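Local coordinates for protein AvrRxo1-ORF1 (Xanthomonas oryzae pv. oryzicola, PDB 4Z8T) that probably acts as a nucleotide-binding kinase with a polynucleotide kinase-type fold, serving as a bacterial type III effector that binds the chaperone-like protein AvrRxo1-ORF2, at residues Thr6-Leu12 / Asn31-Arg36; Ala55-Glu59 / Thr146-Ala152; Leu189-Leu193 / Tyr210-Ser214; Gly238-Leu242 / Met253-Gly259. Numbering follows the deposited sequence.

Interaction 1 of 4, residues Thr6-Leu12 / Asn31-Arg36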
loop_
_atom_site.group_PDB
_atom_site.type_symbol
_atom_site.label_atom_id
_atom_site.label_comp_id
_atom_site.label_asym_id
_atom_site.label_seq_id
_atom_site.Cartn_x
_atom_site.Cartn_y
_atom_site.Cartn_z
ATOM N N THR A 6 1.704 40.870 -6.262
ATOM C CA THR A 6 1.862 41.914 -7.265
ATOM C C THR A 6 0.521 42.436 -7.735
ATOM O O THR A 6 0.436 43.556 -8.239
ATOM C CB THR A 6 2.695 41.464 -8.455
ATOM O OG1 THR A 6 2.162 40.241 -8.981
ATOM C CG2 THR A 6 4.149 41.258 -8.028
ATOM N N ASP A 7 -0.530 41.637 -7.570
ATOM C CA ASP A 7 -1.854 42.115 -7.933
ATOM C C ASP A 7 -2.276 43.237 -6.990
ATOM O O ASP A 7 -2.963 44.176 -7.396
ATOM C CB ASP A 7 -2.882 40.978 -7.965
ATOM C CG ASP A 7 -2.928 40.177 -6.675
ATOM O OD1 ASP A 7 -1.983 40.255 -5.864
ATOM O OD2 ASP A 7 -3.922 39.440 -6.485
ATOM N N GLU A 8 -1.839 43.148 -5.739
ATOM C CA GLU A 8 -2.117 44.197 -4.759
ATOM C C GLU A 8 -1.200 45.412 -4.936
ATOM O O GLU A 8 -1.642 46.554 -4.806
ATOM C CB GLU A 8 -2.013 43.640 -3.335
ATOM C CG GLU A 8 -3.147 42.684 -2.968
ATOM C CD GLU A 8 -2.655 41.360 -2.400
ATOM O OE1 GLU A 8 -1.961 41.369 -1.360
ATOM O OE2 GLU A 8 -2.966 40.304 -3.000
ATOM N N ILE A 9 0.071 45.160 -5.238
ATOM C CA ILE A 9 1.053 46.228 -5.440
ATOM C C ILE A 9 0.750 47.061 -6.689
ATOM O O ILE A 9 0.836 48.297 -6.666
ATOM C CB ILE A 9 2.487 45.645 -5.549
ATOM C CG1 ILE A 9 2.906 45.000 -4.225
ATOM C CG2 ILE A 9 3.493 46.712 -5.985
ATOM C CD1 ILE A 9 4.200 44.203 -4.297
ATOM N N TYR A 10 0.397 46.391 -7.783
ATOM C CA TYR A 10 0.236 47.083 -9.059
ATOM C C TYR A 10 -1.220 47.304 -9.464
ATOM O O TYR A 10 -1.498 47.953 -10.473
ATOM C CB TYR A 10 1.032 46.370 -10.160
ATOM C CG TYR A 10 2.521 46.407 -9.895
ATOM C CD1 TYR A 10 3.247 47.581 -10.047
ATOM C CD2 TYR A 10 3.200 45.274 -9.473
ATOM C CE1 TYR A 10 4.607 47.618 -9.790
ATOM C CE2 TYR A 10 4.553 45.303 -9.220
ATOM C CZ TYR A 10 5.249 46.479 -9.380
ATOM O OH TYR A 10 6.594 46.500 -9.119
ATOM N N GLY A 11 -2.145 46.779 -8.669
ATOM C CA GLY A 11 -3.557 47.013 -8.920
ATOM C C GLY A 11 -3.928 48.438 -8.552
ATOM O O GLY A 11 -3.290 49.047 -7.686
ATOM N N LEU A 12 -4.954 48.972 -9.205
ATOM C CA LEU A 12 -5.393 50.337 -8.934
ATOM C C LEU A 12 -6.705 50.382 -8.170
ATOM O O LEU A 12 -7.711 49.837 -8.622
ATOM C CB LEU A 12 -5.536 51.129 -10.234
ATOM C CG LEU A 12 -4.232 51.590 -10.875
ATOM C CD1 LEU A 12 -4.499 52.319 -12.186
ATOM C CD2 LEU A 12 -3.449 52.468 -9.906
ATOM N N ASN A 31 -7.273 48.135 -14.632
ATOM C CA ASN A 31 -7.230 48.420 -13.201
ATOM C C ASN A 31 -5.815 48.237 -12.663
ATOM O O ASN A 31 -5.602 48.069 -11.460
ATOM C CB ASN A 31 -8.209 47.523 -12.445
ATOM C CG ASN A 31 -9.605 48.110 -12.385
ATOM O OD1 ASN A 31 -9.775 49.317 -12.203
ATOM N ND2 ASN A 31 -10.613 47.258 -12.535
ATOM N N TRP A 32 -4.851 48.265 -13.577
ATOM C CA TRP A 32 -3.445 48.134 -13.233
ATOM C C TRP A 32 -2.741 49.451 -13.508
ATOM O O TRP A 32 -3.181 50.230 -14.357
ATOM C CB TRP A 32 -2.797 47.031 -14.078
ATOM C CG TRP A 32 -3.380 45.660 -13.875
ATOM C CD1 TRP A 32 -4.501 45.149 -14.460
ATOM C CD2 TRP A 32 -2.856 44.619 -13.038
ATOM N NE1 TRP A 32 -4.709 43.858 -14.035
ATOM C CE2 TRP A 32 -3.713 43.509 -13.161
ATOM C CE3 TRP A 32 -1.748 44.523 -12.191
ATOM C CZ2 TRP A 32 -3.495 42.314 -12.469
ATOM C CZ3 TRP A 32 -1.532 43.347 -11.509
ATOM C CH2 TRP A 32 -2.403 42.254 -11.648
ATOM N N HIS A 33 -1.655 49.704 -12.784
ATOM C CA HIS A 33 -0.779 50.825 -13.098
ATOM C C HIS A 33 -0.321 50.717 -14.544
ATOM O O HIS A 33 -0.031 49.622 -15.017
ATOM C CB HIS A 33 0.446 50.818 -12.193
ATOM C CG HIS A 33 0.222 51.463 -10.866
ATOM N ND1 HIS A 33 0.604 52.762 -10.595
ATOM C CD2 HIS A 33 -0.342 50.996 -9.726
ATOM C CE1 HIS A 33 0.286 53.064 -9.351
ATOM N NE2 HIS A 33 -0.293 52.008 -8.801
ATOM N N PRO A 34 -0.274 51.856 -15.256
ATOM C CA PRO A 34 0.133 51.917 -16.664
ATOM C C PRO A 34 1.421 51.157 -16.978
ATOM O O PRO A 34 1.467 50.475 -18.001
ATOM C CB PRO A 34 0.326 53.425 -16.915
ATOM C CG PRO A 34 -0.100 54.123 -15.639
ATOM C CD PRO A 34 -0.854 53.134 -14.818
ATOM N N GLU A 35 2.443 51.267 -16.133
ATOM C CA GLU A 35 3.686 50.552 -16.394
ATOM C C GLU A 35 3.454 49.053 -16.360
ATOM O O GLU A 35 4.028 48.308 -17.156
ATOM C CB GLU A 35 4.765 50.908 -15.370
ATOM C CG GLU A 35 5.256 52.336 -15.433
ATOM C CD GLU A 35 4.434 53.273 -14.579
ATOM O OE1 GLU A 35 3.298 52.913 -14.193
ATOM O OE2 GLU A 35 4.931 54.380 -14.280
ATOM N N ARG A 36 2.618 48.609 -15.430
ATOM C CA ARG A 36 2.374 47.175 -15.293
ATOM C C ARG A 36 1.524 46.681 -16.450
ATOM O O ARG A 36 1.725 45.577 -16.955
ATOM C CB ARG A 36 1.707 46.849 -13.958
ATOM C CG ARG A 36 1.941 45.402 -13.521
ATOM C CD ARG A 36 3.399 45.169 -13.194
ATOM N NE ARG A 36 3.647 43.820 -12.668
ATOM C CZ ARG A 36 4.835 43.412 -12.249
ATOM N NH1 ARG A 36 5.858 44.252 -12.302
ATOM N NH2 ARG A 36 5.002 42.185 -11.762
#

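Interaction 2 of 4, residues Ala55-Glu59 / Thr146-Ala152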
loop_
_atom_site.group_PDB
_atom_site.type_symbol
_atom_site.label_atom_id
_atom_site.label_comp_id
_atom_site.label_asym_id
_atom_site.label_seq_id
_atom_site.Cartn_x
_atom_site.Cartn_y
_atom_site.Cartn_z
ATOM N N ALA A 55 2.110 26.693 -33.487
ATOM C CA ALA A 55 0.963 26.326 -34.312
ATOM C C ALA A 55 1.327 26.165 -35.782
ATOM O O ALA A 55 0.850 25.242 -36.447
ATOM C CB ALA A 55 -0.158 27.338 -34.144
ATOM N N GLU A 56 2.170 27.053 -36.296
ATOM C CA GLU A 56 2.551 26.958 -37.701
ATOM C C GLU A 56 3.441 25.748 -37.935
ATOM O O GLU A 56 3.333 25.094 -38.976
ATOM C CB GLU A 56 3.259 28.232 -38.173
ATOM C CG GLU A 56 2.392 29.486 -38.205
ATOM C CD GLU A 56 1.361 29.501 -39.325
ATOM O OE1 GLU A 56 1.319 28.562 -40.147
ATOM O OE2 GLU A 56 0.580 30.478 -39.388
ATOM N N SER A 57 4.319 25.436 -36.977
ATOM C CA SER A 57 5.132 24.219 -37.076
ATOM C C SER A 57 4.276 22.971 -37.123
ATOM O O SER A 57 4.461 22.121 -37.998
ATOM C CB SER A 57 6.135 24.115 -35.918
ATOM O OG SER A 57 6.910 22.921 -36.008
ATOM N N LEU A 58 3.344 22.863 -36.175
ATOM C CA LEU A 58 2.458 21.707 -36.105
ATOM C C LEU A 58 1.635 21.543 -37.383
ATOM O O LEU A 58 1.494 20.433 -37.887
ATOM C CB LEU A 58 1.536 21.834 -34.891
ATOM C CG LEU A 58 2.281 21.729 -33.558
ATOM C CD1 LEU A 58 1.440 22.285 -32.404
ATOM C CD2 LEU A 58 2.674 20.272 -33.268
ATOM N N GLU A 59 1.108 22.643 -37.915
ATOM C CA GLU A 59 0.272 22.546 -39.117
ATOM C C GLU A 59 1.090 22.121 -40.334
ATOM O O GLU A 59 0.647 21.300 -41.151
ATOM C CB GLU A 59 -0.444 23.869 -39.393
ATOM C CG GLU A 59 -1.313 23.826 -40.648
ATOM C CD GLU A 59 -2.019 25.128 -40.879
ATOM O OE1 GLU A 59 -2.688 25.602 -39.940
ATOM O OE2 GLU A 59 -1.899 25.680 -41.997
ATOM N N THR A 146 -4.141 30.170 -37.905
ATOM C CA THR A 146 -2.857 30.203 -38.586
ATOM C C THR A 146 -3.022 30.937 -39.913
ATOM O O THR A 146 -4.103 31.462 -40.212
ATOM C CB THR A 146 -2.378 28.810 -38.901
ATOM O OG1 THR A 146 -3.289 28.214 -39.829
ATOM C CG2 THR A 146 -2.333 27.957 -37.624
ATOM N N GLY A 147 -1.958 30.940 -40.715
ATOM C CA GLY A 147 -1.982 31.594 -42.016
ATOM C C GLY A 147 -2.876 30.920 -43.046
ATOM O O GLY A 147 -3.235 31.529 -44.056
ATOM N N SER A 148 -3.239 29.664 -42.804
ATOM C CA SER A 148 -4.134 28.943 -43.702
ATOM C C SER A 148 -5.588 29.127 -43.284
ATOM O O SER A 148 -6.496 28.560 -43.905
ATOM C CB SER A 148 -3.802 27.455 -43.708
ATOM O OG SER A 148 -4.301 26.824 -42.540
ATOM N N GLY A 149 -5.808 29.900 -42.221
ATOM C CA GLY A 149 -7.146 30.116 -41.687
ATOM C C GLY A 149 -7.645 29.011 -40.769
ATOM O O GLY A 149 -8.759 29.079 -40.239
ATOM N N ALA A 150 -6.818 27.986 -40.579
ATOM C CA ALA A 150 -7.178 26.879 -39.707
ATOM C C ALA A 150 -6.990 27.296 -38.255
ATOM O O ALA A 150 -6.161 28.162 -37.948
ATOM C CB ALA A 150 -6.333 25.661 -40.011
ATOM N N ILE A 151 -7.772 26.684 -37.375
ATOM C CA ILE A 151 -7.647 26.913 -35.943
ATOM C C ILE A 151 -6.246 26.480 -35.514
ATOM O O ILE A 151 -5.763 25.423 -35.920
ATOM C CB ILE A 151 -8.737 26.122 -35.178
ATOM C CG1 ILE A 151 -10.082 26.853 -35.282
ATOM C CG2 ILE A 151 -8.377 25.935 -33.722
ATOM C CD1 ILE A 151 -10.170 28.122 -34.432
ATOM N N ALA A 152 -5.589 27.301 -34.698
ATOM C CA ALA A 152 -4.249 26.995 -34.211
ATOM C C ALA A 152 -4.251 25.872 -33.175
ATOM O O ALA A 152 -5.038 25.886 -32.232
ATOM C CB ALA A 152 -3.631 28.242 -33.591
HETATM O O HOH W 1 -3.693 24.549 -37.679
#

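Interaction 3 of 4, residues Leu189-Leu193 / Tyr210-Ser214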
loop_
_atom_site.group_PDB
_atom_site.type_symbol
_atom_site.label_atom_id
_atom_site.label_comp_id
_atom_site.label_asym_id
_atom_site.label_seq_id
_atom_site.Cartn_x
_atom_site.Cartn_y
_atom_site.Cartn_z
ATOM N N LEU A 189 4.875 9.816 -5.383
ATOM C CA LEU A 189 4.946 11.106 -4.711
ATOM C C LEU A 189 6.368 11.467 -4.331
ATOM O O LEU A 189 6.781 12.606 -4.502
ATOM C CB LEU A 189 4.052 11.109 -3.478
ATOM C CG LEU A 189 4.072 12.350 -2.583
ATOM C CD1 LEU A 189 3.790 13.622 -3.363
ATOM C CD2 LEU A 189 3.029 12.178 -1.482
ATOM N N GLU A 190 7.110 10.500 -3.807
ATOM C CA GLU A 190 8.489 10.773 -3.429
ATOM C C GLU A 190 9.334 11.233 -4.616
ATOM O O GLU A 190 10.256 12.056 -4.461
ATOM C CB GLU A 190 9.098 9.532 -2.769
ATOM C CG GLU A 190 10.133 9.837 -1.728
ATOM C CD GLU A 190 10.397 8.645 -0.824
ATOM O OE1 GLU A 190 10.330 7.498 -1.318
ATOM O OE2 GLU A 190 10.653 8.860 0.384
ATOM N N ASN A 191 9.032 10.724 -5.809
ATOM C CA ASN A 191 9.781 11.146 -6.989
ATOM C C ASN A 191 9.518 12.609 -7.283
ATOM O O ASN A 191 10.409 13.337 -7.692
ATOM C CB ASN A 191 9.428 10.305 -8.224
ATOM C CG ASN A 191 10.125 8.964 -8.233
ATOM O OD1 ASN A 191 10.529 8.456 -7.177
ATOM N ND2 ASN A 191 10.289 8.384 -9.425
ATOM N N SER A 192 8.275 13.036 -7.097
ATOM C CA SER A 192 7.953 14.441 -7.292
ATOM C C SER A 192 8.626 15.309 -6.254
ATOM O O SER A 192 9.066 16.404 -6.568
ATOM C CB SER A 192 6.438 14.682 -7.255
ATOM O OG SER A 192 5.832 14.194 -8.448
ATOM N N LEU A 193 8.708 14.822 -5.015
ATOM C CA LEU A 193 9.329 15.606 -3.953
ATOM C C LEU A 193 10.810 15.818 -4.253
ATOM O O LEU A 193 11.317 16.945 -4.164
ATOM C CB LEU A 193 9.138 14.925 -2.587
ATOM C CG LEU A 193 7.681 14.744 -2.121
ATOM C CD1 LEU A 193 7.612 13.890 -0.836
ATOM C CD2 LEU A 193 6.990 16.074 -1.879
ATOM N N TYR A 210 5.367 21.400 0.184
ATOM C CA TYR A 210 4.848 20.045 0.268
ATOM C C TYR A 210 3.341 19.886 -0.013
ATOM O O TYR A 210 2.964 18.986 -0.768
ATOM C CB TYR A 210 5.209 19.406 1.624
ATOM C CG TYR A 210 4.861 17.935 1.706
ATOM C CD1 TYR A 210 3.586 17.522 2.058
ATOM C CD2 TYR A 210 5.813 16.964 1.443
ATOM C CE1 TYR A 210 3.255 16.192 2.116
ATOM C CE2 TYR A 210 5.489 15.617 1.509
ATOM C CZ TYR A 210 4.210 15.246 1.847
ATOM O OH TYR A 210 3.869 13.913 1.921
ATOM N N PRO A 211 2.474 20.698 0.627
ATOM C CA PRO A 211 1.042 20.449 0.426
ATOM C C PRO A 211 0.599 20.524 -1.041
ATOM O O PRO A 211 -0.331 19.815 -1.445
ATOM C CB PRO A 211 0.373 21.569 1.232
ATOM C CG PRO A 211 1.375 21.907 2.290
ATOM C CD PRO A 211 2.703 21.800 1.584
ATOM N N VAL A 212 1.248 21.373 -1.826
ATOM C CA VAL A 212 0.930 21.476 -3.248
ATOM C C VAL A 212 1.228 20.166 -3.972
ATOM O O VAL A 212 0.440 19.691 -4.792
ATOM C CB VAL A 212 1.731 22.625 -3.883
ATOM C CG1 VAL A 212 1.600 22.632 -5.417
ATOM C CG2 VAL A 212 1.270 23.968 -3.292
ATOM N N VAL A 213 2.382 19.585 -3.679
ATOM C CA VAL A 213 2.795 18.360 -4.358
ATOM C C VAL A 213 1.965 17.157 -3.901
ATOM O O VAL A 213 1.549 16.319 -4.714
ATOM C CB VAL A 213 4.303 18.120 -4.144
ATOM C CG1 VAL A 213 4.776 16.914 -4.957
ATOM C CG2 VAL A 213 5.079 19.374 -4.553
ATOM N N SER A 214 1.683 17.077 -2.607
ATOM C CA SER A 214 0.885 15.963 -2.085
ATOM C C SER A 214 -0.576 16.045 -2.499
ATOM O O SER A 214 -1.151 15.063 -2.974
ATOM C CB SER A 214 1.019 15.875 -0.562
ATOM O OG SER A 214 0.367 14.706 -0.083
#

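Interaction 4 of 4, residues Gly238-Leu242 / Met253-Gly259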
loop_
_atom_site.group_PDB
_atom_site.type_symbol
_atom_site.label_atom_id
_atom_site.label_comp_id
_atom_site.label_asym_id
_atom_site.label_seq_id
_atom_site.Cartn_x
_atom_site.Cartn_y
_atom_site.Cartn_z
ATOM N N GLY A 238 -10.248 12.319 -29.348
ATOM C CA GLY A 238 -8.812 12.355 -29.566
ATOM C C GLY A 238 -8.168 11.103 -29.008
ATOM O O GLY A 238 -8.774 10.035 -29.000
ATOM N N ASN A 239 -6.943 11.219 -28.511
ATOM C CA ASN A 239 -6.249 10.044 -28.003
ATOM C C ASN A 239 -5.708 10.302 -26.609
ATOM O O ASN A 239 -5.460 11.446 -26.243
ATOM C CB ASN A 239 -5.119 9.640 -28.945
ATOM C CG ASN A 239 -5.635 9.270 -30.323
ATOM O OD1 ASN A 239 -6.468 8.375 -30.460
ATOM N ND2 ASN A 239 -5.186 9.996 -31.341
ATOM N N TYR A 240 -5.540 9.220 -25.854
ATOM C CA TYR A 240 -5.081 9.267 -24.463
ATOM C C TYR A 240 -3.956 8.251 -24.258
ATOM O O TYR A 240 -4.073 7.094 -24.650
ATOM C CB TYR A 240 -6.242 8.937 -23.513
ATOM C CG TYR A 240 -5.810 8.795 -22.071
ATOM C CD1 TYR A 240 -5.334 7.576 -21.587
ATOM C CD2 TYR A 240 -5.858 9.874 -21.198
ATOM C CE1 TYR A 240 -4.914 7.437 -20.283
ATOM C CE2 TYR A 240 -5.446 9.741 -19.871
ATOM C CZ TYR A 240 -4.970 8.516 -19.428
ATOM O OH TYR A 240 -4.566 8.370 -18.117
ATOM N N ARG A 241 -2.869 8.678 -23.610
ATOM C CA ARG A 241 -1.822 7.743 -23.194
ATOM C C ARG A 241 -1.431 8.059 -21.771
ATOM O O ARG A 241 -1.294 9.234 -21.407
ATOM C CB ARG A 241 -0.585 7.870 -24.088
ATOM C CG ARG A 241 -0.755 7.239 -25.461
ATOM C CD ARG A 241 0.474 7.509 -26.330
ATOM N NE ARG A 241 0.499 8.910 -26.763
ATOM C CZ ARG A 241 1.601 9.546 -27.143
ATOM N NH1 ARG A 241 2.764 8.905 -27.130
ATOM N NH2 ARG A 241 1.538 10.817 -27.510
ATOM N N LEU A 242 -1.248 7.014 -20.973
ATOM C CA LEU A 242 -0.850 7.150 -19.578
ATOM C C LEU A 242 0.513 6.525 -19.407
ATOM O O LEU A 242 0.704 5.368 -19.735
ATOM C CB LEU A 242 -1.820 6.380 -18.682
ATOM C CG LEU A 242 -1.403 6.208 -17.209
ATOM C CD1 LEU A 242 -1.217 7.552 -16.487
ATOM C CD2 LEU A 242 -2.488 5.381 -16.519
HETATM N N MSE A 253 4.588 2.815 -20.745
HETATM C CA MSE A 253 3.175 2.951 -21.080
HETATM C C MSE A 253 2.357 2.054 -20.175
HETATM O O MSE A 253 2.692 0.877 -19.965
HETATM C CB MSE A 253 2.939 2.542 -22.527
HETATM C CG MSE A 253 1.503 2.595 -22.917
HETATM SE SE MSE A 253 1.082 4.385 -23.512
HETATM C CE MSE A 253 2.239 4.530 -25.118
ATOM N N VAL A 254 1.266 2.598 -19.645
ATOM C CA VAL A 254 0.467 1.862 -18.676
ATOM C C VAL A 254 -0.935 1.570 -19.216
ATOM O O VAL A 254 -1.431 0.455 -19.088
ATOM C CB VAL A 254 0.383 2.637 -17.354
ATOM C CG1 VAL A 254 -0.632 1.972 -16.400
ATOM C CG2 VAL A 254 1.750 2.667 -16.692
ATOM N N ALA A 255 -1.572 2.577 -19.803
ATOM C CA ALA A 255 -2.891 2.378 -20.421
ATOM C C ALA A 255 -3.031 3.375 -21.557
ATOM O O ALA A 255 -2.349 4.392 -21.577
ATOM C CB ALA A 255 -4.023 2.567 -19.392
ATOM N N SER A 256 -3.937 3.110 -22.489
ATOM C CA SER A 256 -4.072 3.996 -23.637
ATOM C C SER A 256 -5.428 3.897 -24.301
ATOM O O SER A 256 -6.071 2.845 -24.281
ATOM C CB SER A 256 -2.973 3.713 -24.678
ATOM O OG SER A 256 -3.060 2.384 -25.188
ATOM N N VAL A 257 -5.865 4.997 -24.898
ATOM C CA VAL A 257 -7.036 4.940 -25.766
ATOM C C VAL A 257 -6.621 5.626 -27.052
ATOM O O VAL A 257 -6.488 6.845 -27.089
ATOM C CB VAL A 257 -8.253 5.643 -25.156
ATOM C CG1 VAL A 257 -9.498 5.339 -26.013
ATOM C CG2 VAL A 257 -8.495 5.203 -23.703
ATOM N N ILE A 258 -6.414 4.826 -28.090
ATOM C CA ILE A 258 -5.856 5.304 -29.353
ATOM C C ILE A 258 -6.716 4.795 -30.505
ATOM O O ILE A 258 -6.863 3.580 -30.690
ATOM C CB ILE A 258 -4.416 4.795 -29.517
ATOM C CG1 ILE A 258 -3.518 5.378 -28.422
ATOM C CG2 ILE A 258 -3.826 5.216 -30.882
ATOM C CD1 ILE A 258 -2.144 4.744 -28.381
ATOM N N GLY A 259 -7.265 5.721 -31.284
ATOM C CA GLY A 259 -8.179 5.367 -32.359
ATOM C C GLY A 259 -9.387 4.655 -31.790
ATOM O O GLY A 259 -9.972 3.780 -32.437
#

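Interaction 1 of 4, residues Thr6-Leu12 / Asn31-Arg36
An isolated antiparallel backbone bridge joins segment 6-12, which carries the N-terminal helix 6-10, to the loop that leads into the long helix 34-60. G11 and W32 face each other with CA atoms 4.5 Å apart. Two hydrogen bonds flank them: H33 N to Y10 O (2.9 Å) and L12 N to N31 O, a short 2.5 Å. H33 is the N-cap residue of helix 34-60, so the bridge fixes the chain just where that helix starts. Side chains pack around it. The W32 indole packs against helix 6-10, with CH2 3.8 Å from D7 CA, and its NE1 bonds to L26 O. L12 CD2 sits over the face of the H33 imidazole, 3.6 Å from the ring centroid. E129 on helix 123-141 binds both T6 OG1 and R36 NE, tying the two segments to a third element. The R36 guanidinium stacks flat on the Y10 ring, planes 6° apart, in an off-centre cation-pi contact with R36 NH1 3.5 Å from Y10 CE2.

Interaction 2 of 4, residues Ala55-Glu59 / Thr146-Ala152
Hydrogen bonds dominate this contact, in which two glutamates of helix 34-60 grip the loop between helix 123-141 and strand 154-157. E56 takes the backbone: its OE2 accepts from G147 N at 2.9 Å. E59, extended with chi1 and chi2 both t, takes the hydroxyls, T146 OG1 donating to E59 OE1 and S148 OG to E59 OE2, each at 2.7 Å. As E56 and E59 are three residues apart, their carboxylates reach the same turn from one side of the helix. A water adds a bridge, donating to E59 OE1 (2.7 Å) and to I151 O (2.9 Å). Apolar packing is small: A55 CB lies 3.6 Å from A152 CB and 4.2 Å from T146 CG2, so alanines let the backbones come close, with CA atoms of A55 and A152 5.3 Å apart. Within the loop, G149 N bonds to T146 O (3.1 Å) and T146 N to A150 O (2.8 Å), while T146 OG1 accepts a weak bond from S148 N. These bonds, with G149 at positive phi, define a type I turn plus G1 beta bulge, held by carboxylates at the helix surface.

Interaction 3 of 4, residues Leu189-Leu193 / Tyr210-Ser214
Helices 189-198 and 210-222 pack side by side, the axes of their short segments 10.2 Å apart at closest approach and their N-to-C directions at 141°, closer to antiparallel than to crossed. V213 is the main bump of its helix. Its CG1 fits the hollow formed by L189, S192 and L193, one turn of the facing helix, at 3.8 Å from L189 CD1, 3.6 Å from S192 CB and 3.9 Å from L193 CD2. In return, L189 enters the groove between Y210, V213 and S214, where its CD2 lies 3.9 Å from both Y210 OH and S214 OG. L193 CD1 rests 3.6 Å from Y210 CE2, and the short S192 leaves room for the valine. W322 and L326 of helix 322-331 close over L193, Y210 and V213, while P211 and V212 turn to the AvrRxo1-ORF2 chain. The pair adjoins the probable P-loop: S192 OG bonds to T74 O, N73 ND2 bonds to V213 O, and a sulfate ion lies about 6 Å from the L189 side chain. Between the two segments the contact is thus apolar and rests on shape, whereas polar groups of S192 and V213 are spent on the neighbouring phosphate-binding-type loop.

Interaction 4 of 4, residues Gly238-Leu242 / Met253-Gly259
A beta hairpin pairs strand 238-245 with strand 251-258 on the antiparallel side of a mixed sheet, the segments running at 174° with axes 4.6 Å apart. Y240 and V257 form a hydrogen-bonded pair, Y240 N giving to V257 O and V257 N to Y240 O, both at 2.8 Å. R241 and S256 follow as a non-hydrogen-bonded pair. Next, L242 N donates to A255 O (2.9 Å), but L242 O accepts from V254 N (2.8 Å). V254 and A255 thus both stand opposite L242 in a classic beta bulge, in keeping with the helix-like phi/psi of V254 (-116/-46). The amide and carbonyl of R241 point the other way, to L182 and D184 of strand 179-185, which links the hairpin to the parallel part of the sheet. Polar side chains find partners outside the pair: Y240 OH on D184, S256 OG on E265, R241 NH1 on K85 O. Y240, L242, A255 and V257 share the sheet face covered by helices 224-233 and 267-272; L242 CD2 meets V254 CG1 at 3.9 Å. R241 lies on the other face, its CD 3.7 Å from CE of the selenomethionine M253. Past the last strand pair, the N239 side chain extends the pairing: ND2 goes to E181, and OD1 accepts from G259 N at 2.9 Å.

Interactions 1 and 2 both hold helix 34-60, with centres 34 Å apart, and both are only partly buried: interaction 1 ties its start to segment 6-12 by backbone bonds and ring packing, interaction 2 its later part to a loop, mainly through carboxylate hydrogen bonds. Interaction 3 is the most buried and lies closest to the middle of the chain, about 14 Å from its centre, where apolar side chains replace hydrogen bonds. Interaction 4, partly buried at the sheet's antiparallel side, relies on antiparallel backbone pairing interrupted by one bulge, whereas interaction 1 has a single bridge. None of the four touch; interactions 2 and 4 come nearest, about 11 Å between closest atoms.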